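Long-range contacts in response regulator receiver protein (Dyadobacter fermentans, PDB 4XLT), which probably acts as a phosphorylatable receiver in a bacterial two-component signalling pathway, accepting a phosphoryl group on an aspartate: residues T55-D60 / A84-F89; F6-D11 / T30-F35. One frame throughout, in Å; residues are numbered along the deposited sequence.

Contact 1. Residues T55-D60 / A84-F89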
ATOM      1  N   THR A  55     -14.803  -3.183  -1.329  1.00 25.19           N
ATOM      2  CA  THR A  55     -15.395  -2.451  -2.437  1.00 12.24           C
ATOM      3  C   THR A  55     -14.761  -2.813  -3.773  1.00 20.20           C
ATOM      4  O   THR A  55     -13.539  -2.802  -3.920  1.00 18.13           O
ATOM      5  CB  THR A  55     -15.278  -0.929  -2.215  1.00 16.59           C
ATOM      6  OG1 THR A  55     -15.985  -0.564  -1.021  1.00 14.70           O
ATOM      7  CG2 THR A  55     -15.853  -0.165  -3.398  1.00 12.09           C
ATOM      8  N   VAL A  56     -15.605  -3.143  -4.743  1.00 22.64           N
ATOM      9  CA  VAL A  56     -15.159  -3.388  -6.104  1.00 19.18           C
ATOM     10  C   VAL A  56     -15.504  -2.187  -6.984  1.00 13.77           C
ATOM     11  O   VAL A  56     -16.637  -1.712  -6.978  1.00 16.60           O
ATOM     12  CB  VAL A  56     -15.800  -4.666  -6.687  1.00 20.30           C
ATOM     13  CG1 VAL A  56     -15.343  -4.888  -8.122  1.00 12.75           C
ATOM     14  CG2 VAL A  56     -15.459  -5.869  -5.827  1.00 13.07           C
ATOM     15  N   ILE A  57     -14.523  -1.694  -7.732  1.00 14.13           N
ATOM     16  CA  ILE A  57     -14.758  -0.593  -8.656  1.00 17.37           C
ATOM     17  C   ILE A  57     -14.595  -1.045 -10.103  1.00 20.44           C
ATOM     18  O   ILE A  57     -13.536  -1.530 -10.497  1.00 16.12           O
ATOM     19  CB  ILE A  57     -13.808   0.588  -8.390  1.00 19.31           C
ATOM     20  CG1 ILE A  57     -13.998   1.114  -6.965  1.00 24.66           C
ATOM     21  CG2 ILE A  57     -14.046   1.695  -9.407  1.00 14.92           C
ATOM     22  CD1 ILE A  57     -13.182   2.356  -6.646  1.00 12.56           C
ATOM     23  N   LEU A  58     -15.657  -0.884 -10.887  1.00 15.57           N
ATOM     24  CA  LEU A  58     -15.619  -1.199 -12.308  1.00 17.19           C
ATOM     25  C   LEU A  58     -15.484   0.087 -13.112  1.00 19.60           C
ATOM     26  O   LEU A  58     -16.402   0.903 -13.165  1.00 21.67           O
ATOM     27  CB  LEU A  58     -16.870  -1.969 -12.728  1.00 18.68           C
ATOM     28  CG  LEU A  58     -17.190  -3.221 -11.911  1.00 17.31           C
ATOM     29  CD1 LEU A  58     -18.397  -3.939 -12.495  1.00 19.61           C
ATOM     30  CD2 LEU A  58     -15.987  -4.152 -11.836  1.00 15.72           C
ATOM     31  N   LEU A  59     -14.323   0.261 -13.730  1.00 19.86           N
ATOM     32  CA  LEU A  59     -14.001   1.497 -14.424  1.00 22.70           C
ATOM     33  C   LEU A  59     -13.938   1.285 -15.932  1.00 25.64           C
ATOM     34  O   LEU A  59     -13.224   0.405 -16.413  1.00 24.89           O
ATOM     35  CB  LEU A  59     -12.674   2.050 -13.907  1.00 21.71           C
ATOM     36  CG  LEU A  59     -12.127   3.292 -14.602  1.00 28.63           C
ATOM     37  CD1 LEU A  59     -13.000   4.497 -14.304  1.00 27.36           C
ATOM     38  CD2 LEU A  59     -10.690   3.538 -14.178  1.00 24.75           C
ATOM     39  N   ASP A  60     -14.690   2.086 -16.680  1.00 29.42           N
ATOM     40  CA  ASP A  60     -14.683   1.964 -18.131  1.00 33.05           C
ATOM     41  C   ASP A  60     -13.401   2.542 -18.717  1.00 38.49           C
ATOM     42  O   ASP A  60     -12.894   3.561 -18.250  1.00 44.57           O
ATOM     43  CB  ASP A  60     -15.900   2.653 -18.747  1.00 40.29           C
ATOM     44  CG  ASP A  60     -15.866   2.641 -20.263  1.00 52.25           C
ATOM     45  OD1 ASP A  60     -16.091   1.568 -20.862  1.00 41.88           O
ATOM     46  OD2 ASP A  60     -15.609   3.709 -20.858  1.00 62.65           O
ATOM     47  N   ALA A  84      -6.622   0.011   0.133  1.00 12.21           N
ATOM     48  CA  ALA A  84      -6.446  -1.371   0.565  1.00 12.37           C
ATOM     49  C   ALA A  84      -7.787  -2.090   0.717  1.00 16.80           C
ATOM     50  O   ALA A  84      -7.838  -3.320   0.753  1.00 24.33           O
ATOM     51  CB  ALA A  84      -5.666  -1.419   1.875  1.00 13.79           C
ATOM     52  N   ARG A  85      -8.865  -1.317   0.802  1.00 13.64           N
ATOM     53  CA  ARG A  85     -10.209  -1.867   0.959  1.00 17.82           C
ATOM     54  C   ARG A  85     -10.898  -1.999  -0.392  1.00 27.05           C
ATOM     55  O   ARG A  85     -12.069  -2.377  -0.472  1.00 21.00           O
ATOM     56  CB  ARG A  85     -11.051  -0.980   1.882  1.00 20.88           C
ATOM     57  CG  ARG A  85     -10.405  -0.657   3.222  1.00 23.88           C
ATOM     58  CD  ARG A  85     -10.939  -1.540   4.339  1.00 34.79           C
ATOM     59  NE  ARG A  85     -10.694  -2.956   4.086  1.00 45.17           N
ATOM     60  CZ  ARG A  85     -11.640  -3.834   3.776  1.00 50.46           C
ATOM     61  NH1 ARG A  85     -11.321  -5.103   3.561  1.00 59.50           N
ATOM     62  NH2 ARG A  85     -12.906  -3.448   3.688  1.00 41.57           N
ATOM     63  N   ILE A  86     -10.161  -1.681  -1.451  1.00 12.31           N
ATOM     64  CA  ILE A  86     -10.729  -1.593  -2.788  1.00 11.86           C
ATOM     65  C   ILE A  86      -9.985  -2.482  -3.782  1.00 12.96           C
ATOM     66  O   ILE A  86      -8.762  -2.616  -3.716  1.00 17.00           O
ATOM     67  CB  ILE A  86     -10.711  -0.132  -3.287  1.00 11.91           C
ATOM     68  CG1 ILE A  86     -11.544   0.752  -2.357  1.00 13.48           C
ATOM     69  CG2 ILE A  86     -11.211  -0.033  -4.724  1.00 11.94           C
ATOM     70  CD1 ILE A  86     -11.467   2.230  -2.677  1.00 19.26           C
ATOM     71  N   ARG A  87     -10.739  -3.112  -4.679  1.00 14.47           N
ATOM     72  CA  ARG A  87     -10.173  -3.812  -5.826  1.00 10.92           C
ATOM     73  C   ARG A  87     -10.712  -3.176  -7.103  1.00 11.18           C
ATOM     74  O   ARG A  87     -11.912  -3.219  -7.368  1.00 18.43           O
ATOM     75  CB  ARG A  87     -10.512  -5.299  -5.784  1.00 11.79           C
ATOM     76  CG  ARG A  87     -10.093  -5.995  -4.503  1.00 22.90           C
ATOM     77  CD  ARG A  87      -8.586  -5.991  -4.308  1.00 21.58           C
ATOM     78  NE  ARG A  87      -8.215  -6.693  -3.083  1.00 26.02           N
ATOM     79  CZ  ARG A  87      -7.974  -6.095  -1.921  1.00 25.19           C
ATOM     80  NH1 ARG A  87      -8.046  -4.773  -1.824  1.00 11.68           N
ATOM     81  NH2 ARG A  87      -7.651  -6.818  -0.857  1.00 20.39           N
ATOM     82  N   LEU A  88      -9.818  -2.581  -7.886  1.00 18.27           N
ATOM     83  CA  LEU A  88     -10.206  -1.807  -9.061  1.00 14.76           C
ATOM     84  C   LEU A  88     -10.007  -2.597 -10.358  1.00 19.92           C
ATOM     85  O   LEU A  88      -8.931  -3.144 -10.607  1.00 12.72           O
ATOM     86  CB  LEU A  88      -9.410  -0.499  -9.100  1.00 11.49           C
ATOM     87  CG  LEU A  88      -9.452   0.377 -10.354  1.00 17.98           C
ATOM     88  CD1 LEU A  88     -10.862   0.810 -10.671  1.00 14.34           C
ATOM     89  CD2 LEU A  88      -8.555   1.591 -10.179  1.00 16.23           C
ATOM     90  N   PHE A  89     -11.053  -2.659 -11.176  1.00 26.16           N
ATOM     91  CA  PHE A  89     -10.994  -3.382 -12.443  1.00 14.98           C
ATOM     92  C   PHE A  89     -11.346  -2.479 -13.616  1.00 20.56           C
ATOM     93  O   PHE A  89     -12.222  -1.619 -13.515  1.00 17.72           O
ATOM     94  CB  PHE A  89     -11.932  -4.593 -12.421  1.00 15.95           C
ATOM     95  CG  PHE A  89     -11.565  -5.618 -11.393  1.00 15.08           C
ATOM     96  CD1 PHE A  89     -12.014  -5.500 -10.087  1.00 14.37           C
ATOM     97  CD2 PHE A  89     -10.760  -6.695 -11.724  1.00 15.67           C
ATOM     98  CE1 PHE A  89     -11.666  -6.442  -9.134  1.00 14.15           C
ATOM     99  CE2 PHE A  89     -10.411  -7.635 -10.776  1.00 15.27           C
ATOM    100  CZ  PHE A  89     -10.865  -7.509  -9.481  1.00 14.62           C
TER

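Contact 2. Residues F6-D11 / T30-F35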
ATOM      1  N   PHE A   6     -20.272  -2.288  -4.661  1.00 38.23           N
ATOM      2  CA  PHE A   6     -19.831  -2.144  -6.040  1.00 24.82           C
ATOM      3  C   PHE A   6     -19.989  -0.712  -6.522  1.00 26.78           C
ATOM      4  O   PHE A   6     -21.033  -0.088  -6.343  1.00 25.49           O
ATOM      5  CB  PHE A   6     -20.599  -3.094  -6.955  1.00 26.33           C
ATOM      6  CG  PHE A   6     -19.974  -4.456  -7.075  1.00 29.95           C
ATOM      7  CD1 PHE A   6     -20.046  -5.359  -6.029  1.00 34.54           C
ATOM      8  CD2 PHE A   6     -19.317  -4.832  -8.237  1.00 25.29           C
ATOM      9  CE1 PHE A   6     -19.479  -6.617  -6.137  1.00 37.10           C
ATOM     10  CE2 PHE A   6     -18.745  -6.086  -8.353  1.00 25.84           C
ATOM     11  CZ  PHE A   6     -18.825  -6.980  -7.301  1.00 37.53           C
ATOM     12  N   ILE A   7     -18.928  -0.197  -7.128  1.00 24.26           N
ATOM     13  CA  ILE A   7     -18.943   1.132  -7.710  1.00 21.09           C
ATOM     14  C   ILE A   7     -18.659   1.032  -9.200  1.00 20.29           C
ATOM     15  O   ILE A   7     -17.608   0.542  -9.606  1.00 20.76           O
ATOM     16  CB  ILE A   7     -17.907   2.049  -7.040  1.00 26.18           C
ATOM     17  CG1 ILE A   7     -18.224   2.201  -5.550  1.00 21.96           C
ATOM     18  CG2 ILE A   7     -17.867   3.406  -7.731  1.00 19.44           C
ATOM     19  CD1 ILE A   7     -17.194   2.990  -4.779  1.00 19.63           C
ATOM     20  N   ILE A   8     -19.607   1.480 -10.014  1.00 21.55           N
ATOM     21  CA  ILE A   8     -19.422   1.466 -11.457  1.00 21.00           C
ATOM     22  C   ILE A   8     -19.185   2.883 -11.959  1.00 20.69           C
ATOM     23  O   ILE A   8     -19.915   3.809 -11.604  1.00 21.87           O
ATOM     24  CB  ILE A   8     -20.633   0.853 -12.187  1.00 22.82           C
ATOM     25  CG1 ILE A   8     -21.053  -0.456 -11.516  1.00 23.88           C
ATOM     26  CG2 ILE A   8     -20.309   0.617 -13.653  1.00 22.44           C
ATOM     27  CD1 ILE A   8     -22.325  -1.058 -12.088  1.00 26.14           C
ATOM     28  N   VAL A   9     -18.145   3.045 -12.772  1.00 29.15           N
ATOM     29  CA  VAL A   9     -17.800   4.336 -13.357  1.00 19.51           C
ATOM     30  C   VAL A   9     -17.783   4.215 -14.875  1.00 19.91           C
ATOM     31  O   VAL A   9     -16.868   3.620 -15.445  1.00 34.19           O
ATOM     32  CB  VAL A   9     -16.427   4.843 -12.865  1.00 22.07           C
ATOM     33  CG1 VAL A   9     -16.181   6.263 -13.354  1.00 18.77           C
ATOM     34  CG2 VAL A   9     -16.345   4.776 -11.349  1.00 17.70           C
ATOM     35  N   ASP A  10     -18.800   4.771 -15.526  1.00 32.23           N
ATOM     36  CA  ASP A  10     -18.949   4.643 -16.974  1.00 29.22           C
ATOM     37  C   ASP A  10     -19.643   5.876 -17.556  1.00 32.05           C
ATOM     38  O   ASP A  10     -20.669   6.322 -17.041  1.00 25.48           O
ATOM     39  CB  ASP A  10     -19.736   3.371 -17.314  1.00 25.56           C
ATOM     40  CG  ASP A  10     -19.554   2.925 -18.763  1.00 34.77           C
ATOM     41  OD1 ASP A  10     -19.423   3.785 -19.662  1.00 26.55           O
ATOM     42  OD2 ASP A  10     -19.548   1.699 -19.000  1.00 39.40           O
ATOM     43  N   ASP A  11     -19.082   6.423 -18.630  1.00 36.15           N
ATOM     44  CA  ASP A  11     -19.661   7.600 -19.272  1.00 48.54           C
ATOM     45  C   ASP A  11     -20.901   7.229 -20.078  1.00 45.36           C
ATOM     46  O   ASP A  11     -21.724   8.089 -20.400  1.00 38.25           O
ATOM     47  CB  ASP A  11     -18.637   8.285 -20.177  1.00 57.13           C
ATOM     48  CG  ASP A  11     -18.222   7.415 -21.346  1.00 66.96           C
ATOM     49  OD1 ASP A  11     -18.064   6.192 -21.151  1.00 73.57           O
ATOM     50  OD2 ASP A  11     -18.061   7.953 -22.462  1.00 74.00           O
ATOM     51  N   THR A  30     -25.533  -6.296  -3.204  1.00 45.88           N
ATOM     52  CA  THR A  30     -26.838  -5.694  -2.960  1.00 57.54           C
ATOM     53  C   THR A  30     -26.748  -4.172  -2.952  1.00 59.68           C
ATOM     54  O   THR A  30     -27.764  -3.480  -2.901  1.00 64.85           O
ATOM     55  CB  THR A  30     -27.443  -6.173  -1.627  1.00 52.70           C
ATOM     56  OG1 THR A  30     -26.522  -5.913  -0.561  1.00 48.28           O
ATOM     57  CG2 THR A  30     -27.738  -7.666  -1.681  1.00 52.61           C
ATOM     58  N   SER A  31     -25.524  -3.654  -3.006  1.00 55.33           N
ATOM     59  CA  SER A  31     -25.311  -2.211  -2.991  1.00 55.16           C
ATOM     60  C   SER A  31     -24.454  -1.759  -4.168  1.00 47.54           C
ATOM     61  O   SER A  31     -23.226  -1.873  -4.141  1.00 41.82           O
ATOM     62  CB  SER A  31     -24.665  -1.780  -1.671  1.00 55.83           C
ATOM     63  OG  SER A  31     -23.428  -2.439  -1.465  1.00 54.54           O
ATOM     64  N   VAL A  32     -25.110  -1.244  -5.202  1.00 49.48           N
ATOM     65  CA  VAL A  32     -24.408  -0.747  -6.378  1.00 41.23           C
ATOM     66  C   VAL A  32     -24.509   0.769  -6.483  1.00 31.79           C
ATOM     67  O   VAL A  32     -25.600   1.327  -6.581  1.00 38.34           O
ATOM     68  CB  VAL A  32     -24.954  -1.372  -7.673  1.00 39.92           C
ATOM     69  CG1 VAL A  32     -24.153  -0.882  -8.869  1.00 30.41           C
ATOM     70  CG2 VAL A  32     -24.915  -2.888  -7.584  1.00 37.65           C
ATOM     71  N   ARG A  33     -23.356   1.427  -6.460  1.00 29.26           N
ATOM     72  CA  ARG A  33     -23.285   2.868  -6.643  1.00 28.85           C
ATOM     73  C   ARG A  33     -22.820   3.158  -8.069  1.00 27.28           C
ATOM     74  O   ARG A  33     -21.869   2.545  -8.549  1.00 31.91           O
ATOM     75  CB  ARG A  33     -22.336   3.485  -5.616  1.00 27.62           C
ATOM     76  CG  ARG A  33     -22.674   4.903  -5.212  1.00 48.53           C
ATOM     77  CD  ARG A  33     -21.698   5.412  -4.164  1.00 54.18           C
ATOM     78  NE  ARG A  33     -21.700   4.586  -2.960  1.00 55.80           N
ATOM     79  CZ  ARG A  33     -22.441   4.835  -1.885  1.00 59.48           C
ATOM     80  NH1 ARG A  33     -23.249   5.889  -1.860  1.00 54.40           N
ATOM     81  NH2 ARG A  33     -22.376   4.029  -0.833  1.00 66.59           N
ATOM     82  N   THR A  34     -23.496   4.076  -8.753  1.00 28.42           N
ATOM     83  CA  THR A  34     -23.167   4.363 -10.149  1.00 36.60           C
ATOM     84  C   THR A  34     -22.723   5.804 -10.369  1.00 27.19           C
ATOM     85  O   THR A  34     -23.342   6.741  -9.864  1.00 33.08           O
ATOM     86  CB  THR A  34     -24.362   4.076 -11.083  1.00 32.15           C
ATOM     87  OG1 THR A  34     -25.504   4.824 -10.648  1.00 40.53           O
ATOM     88  CG2 THR A  34     -24.701   2.592 -11.083  1.00 29.90           C
ATOM     89  N   PHE A  35     -21.653   5.976 -11.137  1.00 25.38           N
ATOM     90  CA  PHE A  35     -21.149   7.307 -11.450  1.00 38.72           C
ATOM     91  C   PHE A  35     -20.964   7.497 -12.949  1.00 25.43           C
ATOM     92  O   PHE A  35     -20.391   6.646 -13.631  1.00 24.10           O
ATOM     93  CB  PHE A  35     -19.830   7.572 -10.725  1.00 23.63           C
ATOM     94  CG  PHE A  35     -19.956   7.586  -9.230  1.00 23.91           C
ATOM     95  CD1 PHE A  35     -20.444   8.705  -8.574  1.00 25.66           C
ATOM     96  CD2 PHE A  35     -19.582   6.482  -8.482  1.00 26.33           C
ATOM     97  CE1 PHE A  35     -20.562   8.721  -7.198  1.00 30.16           C
ATOM     98  CE2 PHE A  35     -19.695   6.490  -7.104  1.00 23.27           C
ATOM     99  CZ  PHE A  35     -20.186   7.611  -6.462  1.00 36.25           C
TER
HETATM  100  O   HOH W   1     -21.822   0.482  -3.503  1.00 22.37           O

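Contact 1. Residues T55-D60 / A84-F89
Ile57 stands opposite Leu88 in the parallel register and leans diagonally onto Ile86, on the face of the sheet that also carries Thr55. Its CB packs 3.7 Å from Leu88 CD1, and CG2 reaches the same methyl at 3.5 Å. The other branch serves Ile86: with CG1 anti to the carbonyl carbon (chi1 -60°), CG1 passes Ile86 CG2, and the terminal CD1 comes to 3.6 Å from Ile86 CG2. Tyr75 of helix 68-75 packs on all three side chains. On the other face, CG1 of Val56 meets the Phe89 ring obliquely, 3.9 Å from Phe89 CD1, while CD2 of Leu58 touches Phe89 CB.

Between these faces, five backbone bonds join the two segments, from Thr55 N to Arg85 O at one end to Leu59 N to Phe89 O at the other. Arg87 folds back along its own segment: NH1 donates to Ala84 O and Ile86 O, both close to the guanidinium plane, although the nitrogen sits above each carbonyl plane. NE bonds to Trp129 O. NH1 and NE of the buried Arg87 are thus satisfied by three main-chain carbonyls, while aliphatic carbons meet on the Ile57 face, and aliphatic carbons and the Phe89 ring on the Val56 face, in the buried middle of the receiver domain's sheet.

Contact 2. Residues F6-D11 / T30-F35
Ser31 O accepts two hydrogen bonds, one from Phe6 N at 3.0 Å and one from a water at 2.8 Å. The same water donates to Phe6 O, which also takes the N-H of Arg33, so a single molecule bridges the two carbonyls across the pair. Further along, Ile8 is bonded through both its N and its O, to Arg33 O and Phe35 N, and Asp10 N closes the series on Phe35 O at 3.1 Å.

On one face, Ile7 CG2, anti to the backbone N, comes in the ring plane to the edge of Phe35, 3.6 Å from both CD2 and CE2. His44 of helix 38-46 meets the same ring, its plane inclined by about 35°. On the opposite face, Ile8 stretches its longer branch (chi2 174°) so that CD1 reaches Val32 CG1 at 3.7 Å, and Leu16 of helix 13-25 packs on Ile8. Asp10 turns its carboxylate away from Phe35, with OD2 in a salt bridge to Lys115 and OD1 accepting from Ser12 N. Strand 4-9, helix 13-25 and strand 31-35 form a beta-alpha-beta unit, the opening element of the CheY-like receiver fold, with strand 31-35 at the border of the chain's sheet.

Contacts 1 and 2 belong to one five-stranded parallel sheet and are joined where strand 4-9 of contact 2 runs beside strand 54-60 of contact 1, the middle strand of the five; their centres are about 10 Å apart. Probable hydrogen bonds join them: Leu58 N to Ile7 O at 2.7 Å and Ile7 N to Val56 O at 2.8 Å. Packing adds Val56 CG1 against Phe6 CE2 at 3.6 Å. At the C-terminal ends of these strands, Asp60 CB of contact 1 lies 3.7 Å from Asp10 CG of contact 2, and Lys115 forms salt bridges with both aspartates. Asp60 is the predicted phosphorylation site, unmodified here, and Asp11 brings another carboxylate close, an acidic cluster as in other receiver domains.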